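Local coordinates for osmotically inducible lipoprotein OsmE (Pseudomonas aeruginosa PAO1, PDB 4DM5) that is of unknown function but, as an osmotically inducible lipoprotein with a BamE-family domain, probably works attached to the bacterial membrane, at residues Arg46-Tyr56 against Phe67-Asp78. Sequence-based numbering, arbitrary orientation.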
loop_
_atom_site.group_PDB
_atom_site.type_symbol
_atom_site.label_atom_id
_atom_site.label_comp_id
_atom_site.label_asym_id
_atom_site.label_seq_id
_atom_site.Cartn_x
_atom_site.Cartn_y
_atom_site.Cartn_z
ATOM N N ARG A 46 -11.533 3.286 1.606
ATOM C CA ARG A 46 -11.437 2.164 2.554
ATOM C C ARG A 46 -12.835 1.735 2.931
ATOM O O ARG A 46 -13.654 2.583 3.275
ATOM C CB ARG A 46 -10.568 2.387 3.818
ATOM C CG ARG A 46 -9.144 2.718 3.525
ATOM C CD ARG A 46 -8.569 3.246 4.826
ATOM N NE ARG A 46 -8.087 2.220 5.773
ATOM C CZ ARG A 46 -7.196 2.537 6.705
ATOM N NH1 ARG A 46 -6.768 3.730 6.675
ATOM N NH2 ARG A 46 -6.713 1.655 7.562
ATOM N N LEU A 47 -13.081 0.439 2.865
ATOM C CA LEU A 47 -14.427 -0.017 3.163
ATOM C C LEU A 47 -14.850 0.217 4.580
ATOM O O LEU A 47 -15.981 0.658 4.801
ATOM C CB LEU A 47 -14.516 -1.520 2.803
ATOM C CG LEU A 47 -15.915 -2.116 2.858
ATOM C CD1 LEU A 47 -16.774 -1.592 1.678
ATOM C CD2 LEU A 47 -15.796 -3.645 2.814
HETATM N N MSE A 48 -13.978 -0.077 5.540
HETATM C CA MSE A 48 -14.339 -0.116 6.962
HETATM C C MSE A 48 -13.878 1.029 7.842
HETATM O O MSE A 48 -14.340 1.130 8.948
HETATM C CB MSE A 48 -13.830 -1.374 7.640
HETATM C CG MSE A 48 -14.276 -2.590 6.801
HETATM SE SE MSE A 48 -16.237 -2.966 6.820
HETATM C CE MSE A 48 -16.077 -2.908 8.775
ATOM N N LYS A 49 -12.936 1.854 7.367
ATOM C CA LYS A 49 -12.305 2.974 8.172
ATOM C C LYS A 49 -12.363 4.248 7.353
ATOM O O LYS A 49 -12.434 4.186 6.131
ATOM C CB LYS A 49 -10.858 2.672 8.513
ATOM C CG LYS A 49 -10.729 1.541 9.473
ATOM C CD LYS A 49 -9.361 1.323 10.040
ATOM C CE LYS A 49 -9.469 0.040 10.853
ATOM N NZ LYS A 49 -8.151 -0.564 11.221
ATOM N N PRO A 50 -12.319 5.445 8.014
ATOM C CA PRO A 50 -12.132 6.612 7.140
ATOM C C PRO A 50 -10.788 6.455 6.373
ATOM O O PRO A 50 -9.820 5.816 6.865
ATOM C CB PRO A 50 -12.062 7.779 8.151
ATOM C CG PRO A 50 -13.123 7.368 9.142
ATOM C CD PRO A 50 -12.886 5.865 9.319
ATOM N N GLY A 51 -10.747 7.043 5.190
ATOM C CA GLY A 51 -9.479 7.206 4.453
ATOM C C GLY A 51 -9.551 6.347 3.194
ATOM O O GLY A 51 -10.651 5.870 2.805
ATOM N N SER A 52 -8.424 6.054 2.590
ATOM C CA SER A 52 -8.396 5.541 1.292
ATOM C C SER A 52 -7.183 4.600 1.177
ATOM O O SER A 52 -6.415 4.458 2.112
ATOM C CB SER A 52 -8.199 6.590 0.282
ATOM O OG SER A 52 -7.012 7.233 0.578
ATOM N N CYS A 53 -7.161 3.885 0.097
ATOM C CA CYS A 53 -6.108 2.829 -0.032
ATOM C C CYS A 53 -5.620 2.834 -1.496
ATOM O O CYS A 53 -6.389 2.875 -2.443
ATOM C CB CYS A 53 -6.715 1.488 0.346
ATOM S SG CYS A 53 -5.478 0.169 0.431
ATOM N N ASN A 54 -4.296 2.706 -1.678
ATOM C CA ASN A 54 -3.728 2.529 -3.010
ATOM C C ASN A 54 -3.193 1.126 -3.185
ATOM O O ASN A 54 -2.486 0.601 -2.273
ATOM C CB ASN A 54 -2.461 3.422 -3.146
ATOM C CG ASN A 54 -2.713 4.961 -3.181
ATOM O OD1 ASN A 54 -3.861 5.367 -3.223
ATOM N ND2 ASN A 54 -1.653 5.756 -3.201
ATOM N N SER A 55 -3.534 0.531 -4.314
ATOM C CA SER A 55 -3.070 -0.905 -4.538
ATOM C C SER A 55 -1.977 -0.850 -5.565
ATOM O O SER A 55 -2.073 -0.119 -6.599
ATOM C CB SER A 55 -4.148 -1.802 -5.115
ATOM O OG SER A 55 -5.128 -2.138 -4.174
ATOM N N TYR A 56 -0.957 -1.719 -5.418
ATOM C CA TYR A 56 0.179 -1.827 -6.380
ATOM C C TYR A 56 0.523 -3.256 -6.623
ATOM O O TYR A 56 0.079 -4.178 -5.832
ATOM C CB TYR A 56 1.437 -1.178 -5.793
ATOM C CG TYR A 56 1.214 0.250 -5.288
ATOM C CD1 TYR A 56 1.485 1.301 -6.153
ATOM C CD2 TYR A 56 0.778 0.517 -4.026
ATOM C CE1 TYR A 56 1.321 2.626 -5.729
ATOM C CE2 TYR A 56 0.581 1.838 -3.527
ATOM C CZ TYR A 56 0.897 2.897 -4.418
ATOM O OH TYR A 56 0.786 4.189 -4.021
ATOM N N PHE A 67 0.904 -5.075 -3.103
ATOM C CA PHE A 67 1.288 -4.224 -2.018
ATOM C C PHE A 67 0.222 -3.142 -1.909
ATOM O O PHE A 67 -0.354 -2.732 -2.928
ATOM C CB PHE A 67 2.649 -3.573 -2.307
ATOM C CG PHE A 67 3.274 -2.971 -1.088
ATOM C CD1 PHE A 67 3.968 -3.725 -0.139
ATOM C CD2 PHE A 67 3.290 -1.577 -0.963
ATOM C CE1 PHE A 67 4.562 -3.104 0.930
ATOM C CE2 PHE A 67 3.877 -0.979 0.152
ATOM C CZ PHE A 67 4.544 -1.755 1.135
ATOM N N TYR A 68 0.052 -2.600 -0.739
ATOM C CA TYR A 68 -0.907 -1.454 -0.536
ATOM C C TYR A 68 -0.233 -0.398 0.318
ATOM O O TYR A 68 0.651 -0.675 1.146
ATOM C CB TYR A 68 -2.230 -1.896 0.080
ATOM C CG TYR A 68 -2.220 -2.008 1.550
ATOM C CD1 TYR A 68 -2.428 -0.939 2.421
ATOM C CD2 TYR A 68 -1.915 -3.277 2.163
ATOM C CE1 TYR A 68 -2.327 -0.986 3.781
ATOM C CE2 TYR A 68 -1.888 -3.379 3.571
ATOM C CZ TYR A 68 -2.029 -2.229 4.382
ATOM O OH TYR A 68 -2.001 -2.318 5.753
ATOM N N VAL A 69 -0.743 0.823 0.160
ATOM C CA VAL A 69 -0.539 1.852 1.176
ATOM C C VAL A 69 -1.897 2.478 1.548
ATOM O O VAL A 69 -2.686 2.758 0.613
ATOM C CB VAL A 69 0.358 2.999 0.576
ATOM C CG1 VAL A 69 0.567 4.110 1.618
ATOM C CG2 VAL A 69 1.725 2.441 0.164
ATOM N N SER A 70 -2.170 2.505 2.842
ATOM C CA SER A 70 -3.457 3.097 3.267
ATOM C C SER A 70 -3.219 4.408 3.952
ATOM O O SER A 70 -2.149 4.680 4.540
ATOM C CB SER A 70 -4.201 2.124 4.182
ATOM O OG SER A 70 -3.507 1.889 5.422
ATOM N N PHE A 71 -4.301 5.231 3.875
ATOM C CA PHE A 71 -4.266 6.532 4.427
ATOM C C PHE A 71 -5.442 6.716 5.373
ATOM O O PHE A 71 -6.535 6.151 5.112
ATOM C CB PHE A 71 -4.437 7.623 3.342
ATOM C CG PHE A 71 -3.365 7.562 2.304
ATOM C CD1 PHE A 71 -2.167 8.295 2.430
ATOM C CD2 PHE A 71 -3.508 6.666 1.188
ATOM C CE1 PHE A 71 -1.183 8.172 1.481
ATOM C CE2 PHE A 71 -2.478 6.532 0.260
ATOM C CZ PHE A 71 -1.341 7.299 0.370
ATOM N N ASP A 72 -5.202 7.411 6.508
ATOM C CA ASP A 72 -6.307 7.672 7.428
ATOM C C ASP A 72 -7.272 8.755 6.908
ATOM O O ASP A 72 -7.130 9.281 5.799
ATOM C CB ASP A 72 -5.732 7.981 8.846
ATOM C CG ASP A 72 -4.966 9.319 8.894
ATOM O OD1 ASP A 72 -5.119 10.189 8.002
ATOM O OD2 ASP A 72 -4.059 9.517 9.776
ATOM N N GLY A 73 -8.255 9.135 7.719
ATOM C CA GLY A 73 -9.248 10.140 7.251
ATOM C C GLY A 73 -8.663 11.521 7.026
ATOM O O GLY A 73 -9.276 12.316 6.310
ATOM N N SER A 74 -7.491 11.768 7.561
ATOM C CA SER A 74 -6.814 13.059 7.378
ATOM C C SER A 74 -5.993 13.062 6.105
ATOM O O SER A 74 -5.356 14.053 5.799
ATOM C CB SER A 74 -5.919 13.497 8.547
ATOM O OG SER A 74 -4.748 12.737 8.535
ATOM N N GLY A 75 -5.868 11.892 5.420
ATOM C CA GLY A 75 -5.057 11.868 4.250
ATOM C C GLY A 75 -3.615 11.388 4.472
ATOM O O GLY A 75 -2.770 11.632 3.589
ATOM N N LYS A 76 -3.318 10.879 5.668
ATOM C CA LYS A 76 -1.881 10.598 5.971
ATOM C C LYS A 76 -1.660 9.090 6.057
ATOM O O LYS A 76 -2.557 8.360 6.534
ATOM C CB LYS A 76 -1.520 11.224 7.306
ATOM C CG LYS A 76 -1.614 12.759 7.296
ATOM C CD LYS A 76 -1.155 13.302 8.642
ATOM C CE LYS A 76 -1.141 14.841 8.593
ATOM N NZ LYS A 76 -2.559 15.206 8.792
ATOM N N VAL A 77 -0.520 8.608 5.630
ATOM C CA VAL A 77 -0.316 7.139 5.645
ATOM C C VAL A 77 -0.494 6.605 7.055
ATOM O O VAL A 77 0.062 7.112 8.023
ATOM C CB VAL A 77 1.146 6.845 5.201
ATOM C CG1 VAL A 77 1.451 5.330 5.433
ATOM C CG2 VAL A 77 1.327 7.173 3.750
ATOM N N ASP A 78 -1.237 5.525 7.164
ATOM C CA ASP A 78 -1.430 4.796 8.445
ATOM C C ASP A 78 -1.099 3.314 8.268
ATOM O O ASP A 78 -1.145 2.594 9.281
ATOM C CB ASP A 78 -2.781 5.018 9.113
ATOM C CG ASP A 78 -3.894 4.481 8.314
ATOM O OD1 ASP A 78 -3.702 3.968 7.180
ATOM O OD2 ASP A 78 -5.092 4.546 8.848
HETATM O O HOH W 1 -3.974 1.061 9.326
HETATM O O HOH W 2 -5.791 1.934 10.170
HETATM O O HOH W 3 -7.329 9.236 2.816
#
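R46 crosses from the loop ahead of strand 52-60 to D78, on the edge strand 77-81, in a salt bridge: NH1 meets the syn lone pair of OD2 at 2.9 Å, nearly straight at 169°, with the carboxylate almost perpendicular to the guanidinium. The same NH1 donates in its own plane to F71 O (2.9 Å), coming from above the carbonyl plane, across from S52 N. S70 CB lies over the middle of one guanidinium face. S70 OG donates to D78 OD1 (2.7 Å), a water joins R46 NH2 to D78 OD2, and E92 of helix 85-94 also pairs with R46.

Backbone bonds pair N54 with V69 and Y56 with F67 in an antiparallel hairpin, the two central strands of the four-stranded sheet of this BamE-family domain; N54 N to V69 O is the straightest at 176°.

On the face carrying N54, Y56, V69 and F71, which meets helix 30-37, N54 ND2 lies at the F71 ring edge (3.6 Å from CE2) and donates to Y56 OH, while Y56 CE2 touches V69 CG2 (3.9 Å). On the other face C53 SG, disulfide-bonded to C85, makes an oblique sulfur-aromatic contact with Y68 (3.8 Å to CD1).

Several partners thus fix the R46 guanidinium, and its positive charge probably favours an ionised D78.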